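PDB 1TA9: glycerol dehydrogenase from Schizosaccharomyces pombe, which oxidises glycerol to dihydroxyacetone with NAD(+) as a zinc-dependent member of the iron-containing alcohol dehydrogenase family, serving the assimilation of glycerol. Local coordinates for the interface of chains A and B and the interface of chains A and C. Sequence-based numbering; all coordinates share one arbitrary frame. Chains: chain A/B/C, glycerol dehydrogenase.

Contact 1: the interface of chains A and B. Residues chain A 292-293, 296, 301; chain B 64, 257-259.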
ATOM      1  N   GLU A 292      10.243 -31.863   6.281  1.00 10.72           N
ATOM      2  CA  GLU A 292      11.045 -31.691   7.493  1.00 10.84           C
ATOM      3  C   GLU A 292      10.632 -30.420   8.239  1.00 10.37           C
ATOM      4  O   GLU A 292      10.654 -30.383   9.472  1.00 10.00           O
ATOM      5  CB  GLU A 292      12.542 -31.633   7.152  1.00 11.69           C
ATOM      6  CG  GLU A 292      13.095 -32.901   6.496  1.00 13.39           C
ATOM      7  CD  GLU A 292      13.856 -33.807   7.457  1.00 14.65           C
ATOM      8  OE1 GLU A 292      14.254 -34.916   7.034  1.00 15.69           O
ATOM      9  OE2 GLU A 292      14.070 -33.418   8.631  1.00 15.42           O
ATOM     10  N   ASN A 293      10.258 -29.377   7.501  1.00  9.70           N
ATOM     11  CA  ASN A 293       9.829 -28.137   8.142  1.00  9.57           C
ATOM     12  C   ASN A 293       8.573 -28.348   8.978  1.00  9.34           C
ATOM     13  O   ASN A 293       8.458 -27.820  10.089  1.00  9.11           O
ATOM     14  CB  ASN A 293       9.537 -27.046   7.112  1.00  9.50           C
ATOM     15  CG  ASN A 293      10.779 -26.557   6.415  1.00  9.68           C
ATOM     16  OD1 ASN A 293      11.893 -26.738   6.905  1.00  9.64           O
ATOM     17  ND2 ASN A 293      10.594 -25.912   5.269  1.00  9.57           N
ATOM     18  N   GLU A 296       9.204 -30.249  12.076  1.00 10.05           N
ATOM     19  CA  GLU A 296       9.707 -29.350  13.111  1.00 10.20           C
ATOM     20  C   GLU A 296       8.558 -28.531  13.696  1.00 10.21           C
ATOM     21  O   GLU A 296       8.499 -28.317  14.901  1.00 10.14           O
ATOM     22  CB  GLU A 296      10.781 -28.377  12.577  1.00 10.29           C
ATOM     23  CG  GLU A 296      11.386 -27.526  13.713  1.00 10.22           C
ATOM     24  CD  GLU A 296      12.186 -26.302  13.265  1.00 10.71           C
ATOM     25  OE1 GLU A 296      12.260 -25.337  14.058  1.00 10.81           O
ATOM     26  OE2 GLU A 296      12.751 -26.294  12.152  1.00 11.01           O
ATOM     27  N   MET A 301       8.297 -26.494  17.327  1.00 12.74           N
ATOM     28  CA  MET A 301       7.591 -25.215  17.390  1.00 12.93           C
ATOM     29  C   MET A 301       6.279 -25.279  18.152  1.00 13.06           C
ATOM     30  O   MET A 301       6.015 -24.455  19.029  1.00 13.03           O
ATOM     31  CB  MET A 301       7.331 -24.687  15.976  1.00 13.17           C
ATOM     32  CG  MET A 301       8.591 -24.362  15.202  1.00 13.68           C
ATOM     33  SD  MET A 301       8.221 -23.753  13.548  1.00 14.62           S
ATOM     34  CE  MET A 301       9.114 -24.930  12.518  1.00 14.42           C
TER
ATOM     35  N   ARG B  64      18.911 -31.494  11.887  1.00 16.66           N
ATOM     36  CA  ARG B  64      18.399 -30.178  12.262  1.00 15.22           C
ATOM     37  C   ARG B  64      18.382 -30.189  13.788  1.00 14.51           C
ATOM     38  O   ARG B  64      17.659 -30.986  14.402  1.00 14.16           O
ATOM     39  CB  ARG B  64      16.983 -29.982  11.715  1.00 15.08           C
ATOM     40  CG  ARG B  64      16.400 -28.605  11.975  1.00 14.78           C
ATOM     41  CD  ARG B  64      14.966 -28.480  11.459  1.00 14.11           C
ATOM     42  NE  ARG B  64      14.859 -28.792  10.032  1.00 13.75           N
ATOM     43  CZ  ARG B  64      13.991 -28.216   9.203  1.00 13.67           C
ATOM     44  NH1 ARG B  64      13.959 -28.566   7.924  1.00 13.58           N
ATOM     45  NH2 ARG B  64      13.167 -27.273   9.647  1.00 13.18           N
ATOM     46  N   SER B 257      17.546 -24.558  12.657  1.00 12.11           N
ATOM     47  CA  SER B 257      16.117 -24.793  12.796  1.00 11.87           C
ATOM     48  C   SER B 257      15.369 -23.501  12.461  1.00 11.63           C
ATOM     49  O   SER B 257      15.945 -22.412  12.475  1.00 11.90           O
ATOM     50  CB  SER B 257      15.785 -25.195  14.235  1.00 11.78           C
ATOM     51  OG  SER B 257      16.047 -24.118  15.120  1.00 11.47           O
ATOM     52  N   ILE B 258      14.084 -23.625  12.154  1.00 11.46           N
ATOM     53  CA  ILE B 258      13.266 -22.458  11.852  1.00 11.09           C
ATOM     54  C   ILE B 258      13.016 -21.714  13.167  1.00 11.08           C
ATOM     55  O   ILE B 258      13.023 -20.484  13.213  1.00 10.87           O
ATOM     56  CB  ILE B 258      11.919 -22.885  11.215  1.00 11.06           C
ATOM     57  CG1 ILE B 258      12.177 -23.433   9.803  1.00 11.16           C
ATOM     58  CG2 ILE B 258      10.943 -21.699  11.166  1.00 10.62           C
ATOM     59  CD1 ILE B 258      10.951 -24.007   9.128  1.00 11.15           C
ATOM     60  N   ALA B 259      12.824 -22.471  14.242  1.00 11.01           N
ATOM     61  CA  ALA B 259      12.570 -21.883  15.555  1.00 10.89           C
ATOM     62  C   ALA B 259      13.673 -20.909  15.970  1.00 10.98           C
ATOM     63  O   ALA B 259      13.391 -19.813  16.458  1.00 10.84           O
ATOM     64  CB  ALA B 259      12.426 -22.987  16.598  1.00 11.11           C
TER
HETATM   65  O   HOH W   1      15.882 -31.416   8.788  1.00 21.34           O
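The N-terminal end of helix 258-284 of chain B meets helix 289-307 of chain A, with A:Glu296 and B:Arg64 between them. It is part of the two-fold A-B interface and has a twin with the chains exchanged. The A:Glu296 carboxylate caps the helix end. Its OE1 accepts from the backbone N of B:Ala259 at 2.9 Å, and its OE2 from the backbone N of B:Ile258 at 3.0 Å. Both oxygens use their syn lone pairs. CG of A:Glu296 stands anti to the backbone N (chi1 -175°) and the chain runs out extended, which carries the carboxylate to the helix end. The helix end probably favours the charged carboxylate. B:Arg64 adds a salt bridge from NH2 to A:Glu296 OE2, 2.7 Å long, nearly along the C-O axis. The two planes stand 79° apart. The end of the same guanidinium also grips the amide oxygen OD1 of A:Asn293, with NH1 at 2.9 Å and NH2 at 3.1 Å. A methionine in place of B:Arg64 would probably leave A:Glu296 without its charged mate and A:Asn293 OD1 without these two donors. The methyl CE of A:Met301 packs on B:Ile258 CB at 3.7 Å. Water 1 joins B:Arg64 NE to A:Glu292 OE2, lying 2.7 Å from that carboxylate oxygen.

Contact 2: the interface of chains A and B. Residues chain A 73-76, 78, 81, 85; chain B 61, 63.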
ATOM      1  N   VAL A  73      16.684 -32.964  18.178  1.00 11.92           N
ATOM      2  CA  VAL A  73      17.436 -33.420  17.015  1.00 12.09           C
ATOM      3  C   VAL A  73      16.497 -34.104  16.024  1.00 12.20           C
ATOM      4  O   VAL A  73      15.767 -35.024  16.386  1.00 12.31           O
ATOM      5  CB  VAL A  73      18.553 -34.399  17.449  1.00 12.22           C
ATOM      6  CG1 VAL A  73      19.329 -34.892  16.236  1.00 12.17           C
ATOM      7  CG2 VAL A  73      19.478 -33.709  18.439  1.00 12.11           C
ATOM      8  N   GLN A  74      16.524 -33.640  14.776  1.00 12.23           N
ATOM      9  CA  GLN A  74      15.663 -34.158  13.715  1.00 12.47           C
ATOM     10  C   GLN A  74      16.434 -34.373  12.405  1.00 12.63           C
ATOM     11  O   GLN A  74      17.108 -33.467  11.923  1.00 12.48           O
ATOM     12  CB  GLN A  74      14.523 -33.160  13.486  1.00 12.72           C
ATOM     13  CG  GLN A  74      13.611 -33.465  12.323  1.00 13.02           C
ATOM     14  CD  GLN A  74      12.711 -32.289  11.994  1.00 13.34           C
ATOM     15  OE1 GLN A  74      12.100 -31.691  12.884  1.00 13.47           O
ATOM     16  NE2 GLN A  74      12.623 -31.950  10.711  1.00 13.42           N
ATOM     17  N   GLY A  75      16.330 -35.568  11.828  1.00 12.78           N
ATOM     18  CA  GLY A  75      17.029 -35.843  10.580  1.00 13.02           C
ATOM     19  C   GLY A  75      16.701 -37.209  10.010  1.00 13.20           C
ATOM     20  O   GLY A  75      16.270 -38.095  10.743  1.00 13.05           O
ATOM     21  N   ARG A  76      16.905 -37.389   8.708  1.00 13.52           N
ATOM     22  CA  ARG A  76      16.600 -38.675   8.081  1.00 13.81           C
ATOM     23  C   ARG A  76      17.653 -39.709   8.454  1.00 14.14           C
ATOM     24  O   ARG A  76      18.845 -39.489   8.257  1.00 14.07           O
ATOM     25  CB  ARG A  76      16.530 -38.537   6.557  1.00 13.83           C
ATOM     26  CG  ARG A  76      15.801 -39.706   5.902  1.00 13.75           C
ATOM     27  CD  ARG A  76      15.677 -39.569   4.387  1.00 14.32           C
ATOM     28  NE  ARG A  76      14.680 -40.508   3.873  1.00 14.65           N
ATOM     29  CZ  ARG A  76      14.229 -40.524   2.621  1.00 15.05           C
ATOM     30  NH1 ARG A  76      14.688 -39.655   1.731  1.00 14.72           N
ATOM     31  NH2 ARG A  76      13.293 -41.396   2.269  1.00 15.72           N
ATOM     32  N   ALA A  78      18.338 -40.554  11.430  1.00 15.19           N
ATOM     33  CA  ALA A  78      18.982 -40.098  12.657  1.00 15.17           C
ATOM     34  C   ALA A  78      19.241 -41.216  13.665  1.00 15.12           C
ATOM     35  O   ALA A  78      20.221 -41.163  14.409  1.00 15.15           O
ATOM     36  CB  ALA A  78      18.146 -38.993  13.308  1.00 15.12           C
ATOM     37  N   ARG A  81      22.526 -42.654  14.062  1.00 15.72           N
ATOM     38  CA  ARG A  81      23.506 -41.763  14.687  1.00 15.67           C
ATOM     39  C   ARG A  81      23.123 -41.544  16.149  1.00 15.30           C
ATOM     40  O   ARG A  81      23.501 -40.539  16.749  1.00 14.98           O
ATOM     41  CB  ARG A  81      23.525 -40.399  13.980  1.00 15.75           C
ATOM     42  CG  ARG A  81      24.020 -40.414  12.546  1.00 16.21           C
ATOM     43  CD  ARG A  81      24.030 -39.004  11.959  1.00 16.55           C
ATOM     44  NE  ARG A  81      22.701 -38.523  11.582  1.00 16.69           N
ATOM     45  CZ  ARG A  81      21.996 -39.001  10.563  1.00 17.14           C
ATOM     46  NH1 ARG A  81      22.490 -39.981   9.816  1.00 17.45           N
ATOM     47  NH2 ARG A  81      20.810 -38.486  10.274  1.00 17.07           N
ATOM     48  N   TYR A  85      24.441 -38.525  20.015  1.00 15.38           N
ATOM     49  CA  TYR A  85      23.536 -37.678  20.787  1.00 15.00           C
ATOM     50  C   TYR A  85      23.297 -38.251  22.179  1.00 14.76           C
ATOM     51  O   TYR A  85      23.338 -37.527  23.169  1.00 14.57           O
ATOM     52  CB  TYR A  85      22.198 -37.526  20.061  1.00 14.95           C
ATOM     53  CG  TYR A  85      22.345 -36.899  18.700  1.00 15.02           C
ATOM     54  CD1 TYR A  85      22.817 -35.595  18.563  1.00 15.03           C
ATOM     55  CD2 TYR A  85      22.051 -37.620  17.545  1.00 14.92           C
ATOM     56  CE1 TYR A  85      22.996 -35.022  17.314  1.00 14.75           C
ATOM     57  CE2 TYR A  85      22.227 -37.054  16.287  1.00 15.00           C
ATOM     58  CZ  TYR A  85      22.700 -35.755  16.183  1.00 14.84           C
ATOM     59  OH  TYR A  85      22.875 -35.184  14.946  1.00 14.48           O
TER
ATOM     60  N   SER B  61      26.867 -32.048  12.576  1.00 31.76           N
ATOM     61  CA  SER B  61      25.993 -33.105  12.079  1.00 30.53           C
ATOM     62  C   SER B  61      25.153 -32.614  10.901  1.00 29.32           C
ATOM     63  O   SER B  61      25.141 -31.421  10.588  1.00 29.34           O
ATOM     64  CB  SER B  61      25.072 -33.599  13.198  1.00 30.87           C
ATOM     65  OG  SER B  61      24.259 -34.665  12.744  1.00 31.51           O
ATOM     66  N   ASP B  63      21.925 -33.291  10.854  1.00 21.84           N
ATOM     67  CA  ASP B  63      20.583 -33.195  11.414  1.00 19.55           C
ATOM     68  C   ASP B  63      20.215 -31.759  11.780  1.00 18.31           C
ATOM     69  O   ASP B  63      21.093 -30.915  11.949  1.00 17.57           O
ATOM     70  CB  ASP B  63      20.485 -34.087  12.656  1.00 19.25           C
ATOM     71  CG  ASP B  63      20.776 -35.547  12.348  1.00 19.09           C
ATOM     72  OD1 ASP B  63      20.170 -36.085  11.397  1.00 18.52           O
ATOM     73  OD2 ASP B  63      21.605 -36.157  13.054  1.00 18.67           O
TER
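A:Arg81 and B:Asp63 approach from opposite directions, and their flat groups meet side-on, only 29° from coplanar. The pair forms a two-pronged salt bridge in the two-fold A-B interface. NE of A:Arg81 donates to B:Asp63 OD2 at 3.0 Å, a nearly straight bond that arrives on the syn side but somewhat out of the carboxylate plane. NH2 donates to OD1 at 2.7 Å, on the syn lone pair. The A:Arg81 chain bends at chi3 (-77°), which turns the NE edge of the guanidinium towards the carboxylate. NH2 also donates to the backbone O of A:Arg76 at 3.0 Å, and this second bond helps to fix the rotation of the group. A leucine in place of A:Arg81 would probably leave the B:Asp63 carboxylate without its charge partner and less firmly held. The A:Tyr85 ring comes in obliquely, its plane 53° from the carboxylate. Its hydroxyl OH donates to the anti lone pair of B:Asp63 OD2 at 2.5 Å. OD2 thus accepts from both the phenol and the guanidinium. Beside the carboxylate, A:Val73 CG1 touches B:Asp63 CB at 3.8 Å, and the same methyl lies over the rim of one A:Tyr85 face. The phenol oxygen OH of A:Tyr85 in turn accepts from B:Ser61 OG at 2.7 Å.

Contact 3: the interface of chains A and C. Residues chain A 352, 416, 420; chain C 277, 280-281, 288, 290.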
ATOM      1  N   LEU A 352     -16.986 -13.878  10.249  1.00 11.62           N
ATOM      2  CA  LEU A 352     -17.103 -15.105   9.468  1.00 12.07           C
ATOM      3  C   LEU A 352     -16.001 -15.283   8.420  1.00 12.55           C
ATOM      4  O   LEU A 352     -15.547 -16.398   8.173  1.00 12.03           O
ATOM      5  CB  LEU A 352     -18.476 -15.182   8.799  1.00 11.85           C
ATOM      6  CG  LEU A 352     -18.757 -16.510   8.084  1.00 11.90           C
ATOM      7  CD1 LEU A 352     -18.635 -17.669   9.078  1.00 12.13           C
ATOM      8  CD2 LEU A 352     -20.140 -16.473   7.466  1.00 11.67           C
ATOM      9  N   ALA A 416     -22.481 -24.125  15.777  1.00 11.52           N
ATOM     10  CA  ALA A 416     -22.226 -23.007  14.874  1.00 11.24           C
ATOM     11  C   ALA A 416     -21.086 -23.346  13.920  1.00 11.11           C
ATOM     12  O   ALA A 416     -21.156 -23.030  12.735  1.00 11.30           O
ATOM     13  CB  ALA A 416     -21.889 -21.744  15.667  1.00 11.17           C
ATOM     14  N   TYR A 420     -21.367 -23.099   9.921  1.00 10.59           N
ATOM     15  CA  TYR A 420     -20.460 -22.209   9.196  1.00 10.75           C
ATOM     16  C   TYR A 420     -19.687 -23.005   8.147  1.00 10.94           C
ATOM     17  O   TYR A 420     -19.595 -22.603   6.989  1.00 10.80           O
ATOM     18  CB  TYR A 420     -19.437 -21.556  10.139  1.00 10.57           C
ATOM     19  CG  TYR A 420     -19.959 -20.523  11.127  1.00 10.59           C
ATOM     20  CD1 TYR A 420     -21.323 -20.253  11.264  1.00 10.70           C
ATOM     21  CD2 TYR A 420     -19.073 -19.854  11.968  1.00 10.36           C
ATOM     22  CE1 TYR A 420     -21.787 -19.339  12.231  1.00 10.63           C
ATOM     23  CE2 TYR A 420     -19.521 -18.946  12.929  1.00 10.82           C
ATOM     24  CZ  TYR A 420     -20.874 -18.695  13.058  1.00 10.51           C
ATOM     25  OH  TYR A 420     -21.293 -17.805  14.025  1.00 10.84           O
TER
ATOM     26  N   SER C 277     -23.092 -14.973   9.574  1.00 10.86           N
ATOM     27  CA  SER C 277     -22.933 -15.917  10.675  1.00 10.74           C
ATOM     28  C   SER C 277     -24.131 -15.841  11.625  1.00 10.65           C
ATOM     29  O   SER C 277     -24.514 -16.846  12.231  1.00 10.56           O
ATOM     30  CB  SER C 277     -21.602 -15.693  11.415  1.00 11.08           C
ATOM     31  OG  SER C 277     -21.351 -14.331  11.696  1.00 11.81           O
ATOM     32  N   LEU C 280     -26.831 -17.887   9.861  1.00 10.99           N
ATOM     33  CA  LEU C 280     -26.582 -19.312  10.042  1.00 11.32           C
ATOM     34  C   LEU C 280     -26.897 -19.710  11.483  1.00 11.60           C
ATOM     35  O   LEU C 280     -27.504 -20.753  11.731  1.00 11.64           O
ATOM     36  CB  LEU C 280     -25.125 -19.640   9.698  1.00 11.56           C
ATOM     37  CG  LEU C 280     -24.763 -19.469   8.217  1.00 11.65           C
ATOM     38  CD1 LEU C 280     -23.253 -19.583   8.036  1.00 12.21           C
ATOM     39  CD2 LEU C 280     -25.480 -20.527   7.389  1.00 12.00           C
ATOM     40  N   SER C 281     -26.494 -18.870  12.432  1.00 11.60           N
ATOM     41  CA  SER C 281     -26.747 -19.138  13.843  1.00 11.69           C
ATOM     42  C   SER C 281     -28.243 -19.233  14.114  1.00 12.03           C
ATOM     43  O   SER C 281     -28.710 -20.180  14.756  1.00 12.02           O
ATOM     44  CB  SER C 281     -26.147 -18.027  14.712  1.00 11.70           C
ATOM     45  OG  SER C 281     -24.733 -18.065  14.684  1.00 10.91           O
ATOM     46  N   THR C 288     -25.111 -17.508  19.284  1.00 14.61           N
ATOM     47  CA  THR C 288     -23.689 -17.164  19.255  1.00 13.89           C
ATOM     48  C   THR C 288     -23.499 -15.667  19.503  1.00 13.66           C
ATOM     49  O   THR C 288     -24.452 -14.893  19.439  1.00 13.55           O
ATOM     50  CB  THR C 288     -23.067 -17.481  17.885  1.00 13.78           C
ATOM     51  OG1 THR C 288     -23.783 -16.764  16.874  1.00 13.26           O
ATOM     52  CG2 THR C 288     -23.139 -18.990  17.578  1.00 13.55           C
ATOM     53  N   ALA C 290     -22.010 -13.797  17.541  1.00 11.45           N
ATOM     54  CA  ALA C 290     -22.215 -13.200  16.218  1.00 11.02           C
ATOM     55  C   ALA C 290     -23.694 -12.858  16.030  1.00 10.81           C
ATOM     56  O   ALA C 290     -24.040 -11.792  15.515  1.00 10.20           O
ATOM     57  CB  ALA C 290     -21.751 -14.168  15.121  1.00 10.88           C
TER
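A:Tyr420, on helix 407-428, points its ring at helix 258-284 of chain C. Its CG lies anti to the carbonyl carbon (chi1 -69°), and from CB the ring reaches out between residues of the partner. At the near end, CD1 meets the methyl CD1 of C:Leu280 at 3.8 Å. Further along the same edge, CE1 lies 3.7 Å from both the backbone O and the CB of C:Ser277. CZ packs on that CB at 3.5 Å; the CB sits off the A:Leu352 CD1 face, past the rim. The phenol oxygen OH also touches C:Ser277 CB, at 3.4 Å, and comes close to C:Ser281 and to the methyl CB of C:Ala290. Chain A supports the ring: A:Leu352 CD1 lies over the rim of one face, and the backbone of A:Ala416 over the rim of the other. On the partner side, C:Ser281 OG donates to C:Ser277 O at 2.7 Å and shares a hydrogen bond with C:Thr288 OG1. These bonds probably steady the surface that the tyrosine tip meets. Beside the ring, the methyls A:Ala416 CB and C:Thr288 CG2 touch at 3.6 Å. The whole A-C interface is not an exact two-fold. The patch is a helix-to-helix contact in the deposited octamer, where it probably helps to join subunits.

Contact 4: the interface of chains A and B. Residues chain A 61, 63-65; chain B 72-73, 84-85.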
ATOM      1  N   SER A  61       4.043 -18.761  39.284  1.00 33.74           N
ATOM      2  CA  SER A  61       5.023 -17.743  39.647  1.00 32.18           C
ATOM      3  C   SER A  61       4.737 -16.420  38.942  1.00 30.75           C
ATOM      4  O   SER A  61       3.989 -16.372  37.965  1.00 30.71           O
ATOM      5  CB  SER A  61       6.431 -18.225  39.282  1.00 32.64           C
ATOM      6  OG  SER A  61       7.404 -17.244  39.590  1.00 32.97           O
ATOM      7  N   ASP A  63       7.308 -14.560  37.903  1.00 22.50           N
ATOM      8  CA  ASP A  63       8.478 -14.349  37.070  1.00 20.18           C
ATOM      9  C   ASP A  63       8.168 -14.746  35.625  1.00 18.62           C
ATOM     10  O   ASP A  63       7.197 -15.458  35.365  1.00 18.09           O
ATOM     11  CB  ASP A  63       9.647 -15.176  37.611  1.00 20.03           C
ATOM     12  CG  ASP A  63       9.988 -14.824  39.054  1.00 19.93           C
ATOM     13  OD1 ASP A  63      10.205 -13.628  39.339  1.00 19.68           O
ATOM     14  OD2 ASP A  63      10.035 -15.739  39.901  1.00 19.51           O
ATOM     15  N   ARG A  64       8.986 -14.262  34.693  1.00 16.88           N
ATOM     16  CA  ARG A  64       8.830 -14.573  33.277  1.00 15.37           C
ATOM     17  C   ARG A  64       9.633 -15.856  33.067  1.00 14.48           C
ATOM     18  O   ARG A  64      10.845 -15.878  33.281  1.00 14.42           O
ATOM     19  CB  ARG A  64       9.402 -13.435  32.428  1.00 15.02           C
ATOM     20  CG  ARG A  64       9.154 -13.588  30.943  1.00 14.47           C
ATOM     21  CD  ARG A  64       9.768 -12.433  30.151  1.00 13.99           C
ATOM     22  NE  ARG A  64       9.256 -11.126  30.566  1.00 13.29           N
ATOM     23  CZ  ARG A  64       9.193 -10.067  29.763  1.00 13.38           C
ATOM     24  NH1 ARG A  64       8.720  -8.913  30.212  1.00 13.07           N
ATOM     25  NH2 ARG A  64       9.587 -10.166  28.498  1.00 12.68           N
ATOM     26  N   ILE A  65       8.966 -16.918  32.637  1.00 13.52           N
ATOM     27  CA  ILE A  65       9.634 -18.209  32.488  1.00 12.74           C
ATOM     28  C   ILE A  65       9.552 -18.868  31.112  1.00 12.44           C
ATOM     29  O   ILE A  65       8.490 -18.897  30.488  1.00 11.55           O
ATOM     30  CB  ILE A  65       9.056 -19.210  33.531  1.00 12.94           C
ATOM     31  CG1 ILE A  65       9.144 -18.603  34.934  1.00 12.99           C
ATOM     32  CG2 ILE A  65       9.801 -20.541  33.466  1.00 12.87           C
ATOM     33  CD1 ILE A  65       8.433 -19.420  36.017  1.00 13.32           C
TER
ATOM     34  N   TYR B  72      14.618 -20.794  31.962  1.00 12.18           N
ATOM     35  CA  TYR B  72      15.078 -19.412  31.961  1.00 11.91           C
ATOM     36  C   TYR B  72      14.056 -18.705  32.833  1.00 11.79           C
ATOM     37  O   TYR B  72      12.867 -18.723  32.532  1.00 11.46           O
ATOM     38  CB  TYR B  72      15.083 -18.818  30.549  1.00 11.56           C
ATOM     39  CG  TYR B  72      15.331 -17.326  30.524  1.00 11.31           C
ATOM     40  CD1 TYR B  72      14.273 -16.417  30.631  1.00 11.22           C
ATOM     41  CD2 TYR B  72      16.623 -16.817  30.409  1.00 11.35           C
ATOM     42  CE1 TYR B  72      14.501 -15.040  30.624  1.00 10.82           C
ATOM     43  CE2 TYR B  72      16.861 -15.448  30.402  1.00 11.03           C
ATOM     44  CZ  TYR B  72      15.797 -14.563  30.508  1.00 11.00           C
ATOM     45  OH  TYR B  72      16.040 -13.203  30.497  1.00 10.49           O
ATOM     46  N   VAL B  73      14.520 -18.113  33.928  1.00 11.90           N
ATOM     47  CA  VAL B  73      13.630 -17.438  34.870  1.00 12.50           C
ATOM     48  C   VAL B  73      14.086 -16.006  35.084  1.00 12.67           C
ATOM     49  O   VAL B  73      15.238 -15.767  35.437  1.00 13.16           O
ATOM     50  CB  VAL B  73      13.621 -18.171  36.224  1.00 12.32           C
ATOM     51  CG1 VAL B  73      12.676 -17.474  37.199  1.00 12.46           C
ATOM     52  CG2 VAL B  73      13.210 -19.623  36.016  1.00 12.35           C
ATOM     53  N   MET B  84      12.599 -22.169  45.086  1.00 20.51           N
ATOM     54  CA  MET B  84      11.482 -22.549  44.230  1.00 20.62           C
ATOM     55  C   MET B  84      11.932 -23.117  42.884  1.00 20.16           C
ATOM     56  O   MET B  84      11.302 -24.021  42.327  1.00 19.96           O
ATOM     57  CB  MET B  84      10.610 -21.314  44.023  1.00 21.65           C
ATOM     58  CG  MET B  84       9.573 -21.404  42.943  1.00 23.07           C
ATOM     59  SD  MET B  84       8.683 -19.840  42.899  1.00 24.26           S
ATOM     60  CE  MET B  84       7.303 -20.281  41.841  1.00 24.17           C
ATOM     61  N   TYR B  85      13.029 -22.583  42.366  1.00 19.45           N
ATOM     62  CA  TYR B  85      13.553 -23.030  41.085  1.00 19.00           C
ATOM     63  C   TYR B  85      14.736 -23.976  41.269  1.00 18.93           C
ATOM     64  O   TYR B  85      14.821 -25.014  40.610  1.00 18.70           O
ATOM     65  CB  TYR B  85      13.968 -21.814  40.260  1.00 18.41           C
ATOM     66  CG  TYR B  85      12.841 -20.820  40.071  1.00 17.94           C
ATOM     67  CD1 TYR B  85      11.765 -21.110  39.232  1.00 17.64           C
ATOM     68  CD2 TYR B  85      12.837 -19.601  40.751  1.00 17.70           C
ATOM     69  CE1 TYR B  85      10.713 -20.210  39.072  1.00 17.58           C
ATOM     70  CE2 TYR B  85      11.786 -18.693  40.599  1.00 17.59           C
ATOM     71  CZ  TYR B  85      10.730 -19.006  39.758  1.00 17.53           C
ATOM     72  OH  TYR B  85       9.695 -18.117  39.594  1.00 17.58           O
TER
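A:Ile65 and B:Val73 pair as an antiparallel beta bridge, which brings strand 64-67 of chain A beside strand 71-75 of chain B. The strands thus meet across the two-fold interface. The backbones touch here, A:Ile65 CA lying 3.3 Å from B:Tyr72 O. Polar contacts gather at the hydroxyl OH of B:Tyr85, which both accepts and donates. A:Ser61 OG donates to it at 2.5 Å, and OH donates to A:Asp63 OD2, on its anti lone pair. The OH to OD2 separation is too short in the model for its exact length to carry weight. The ring crosses the carboxylate at an angle, with the planes 56° apart. A:Ser61 OG lies anti to its own backbone N (chi1 178°), within reach of both the phenol and the backbone N of A:Asp63. That N donates to A:Ser61 OG at 3.2 Å, and this bond within chain A probably helps to hold the serine. Apolar contacts flank the polar group. Within chain B, the tyrosine ring lies between B:Met84 CG, over the centre of one face, and B:Val73 CG1, towards the rim of the other. Across the interface, B:Val73 CG1 meets A:Asp63 CB at 3.8 Å. At the ring's edge, the methyl CD1 of A:Ile65 lies 3.9 Å from B:Tyr85 CE1.

Contacts 1, 2 and 4 belong to the two-fold A-B interface, and contact 3 to the A-C interface. Contacts 1 and 2 have C-alpha centres about 12 Å apart; they draw on neighbouring residues, B:Arg64 and B:Asp63. Contacts 2 and 4 are about 31 Å apart and partly twins: Ser61, Asp63, Val73 and Tyr85 recur with the chains exchanged. The N-terminal segment thus serves both halves of the A-B pair. Contact 3 lies about 36 Å from contact 1, yet helices 258-284 and 289-307 contribute to both, in contact 3 from chain C. Chain A meets B and C through different surfaces, consistent with the octamer.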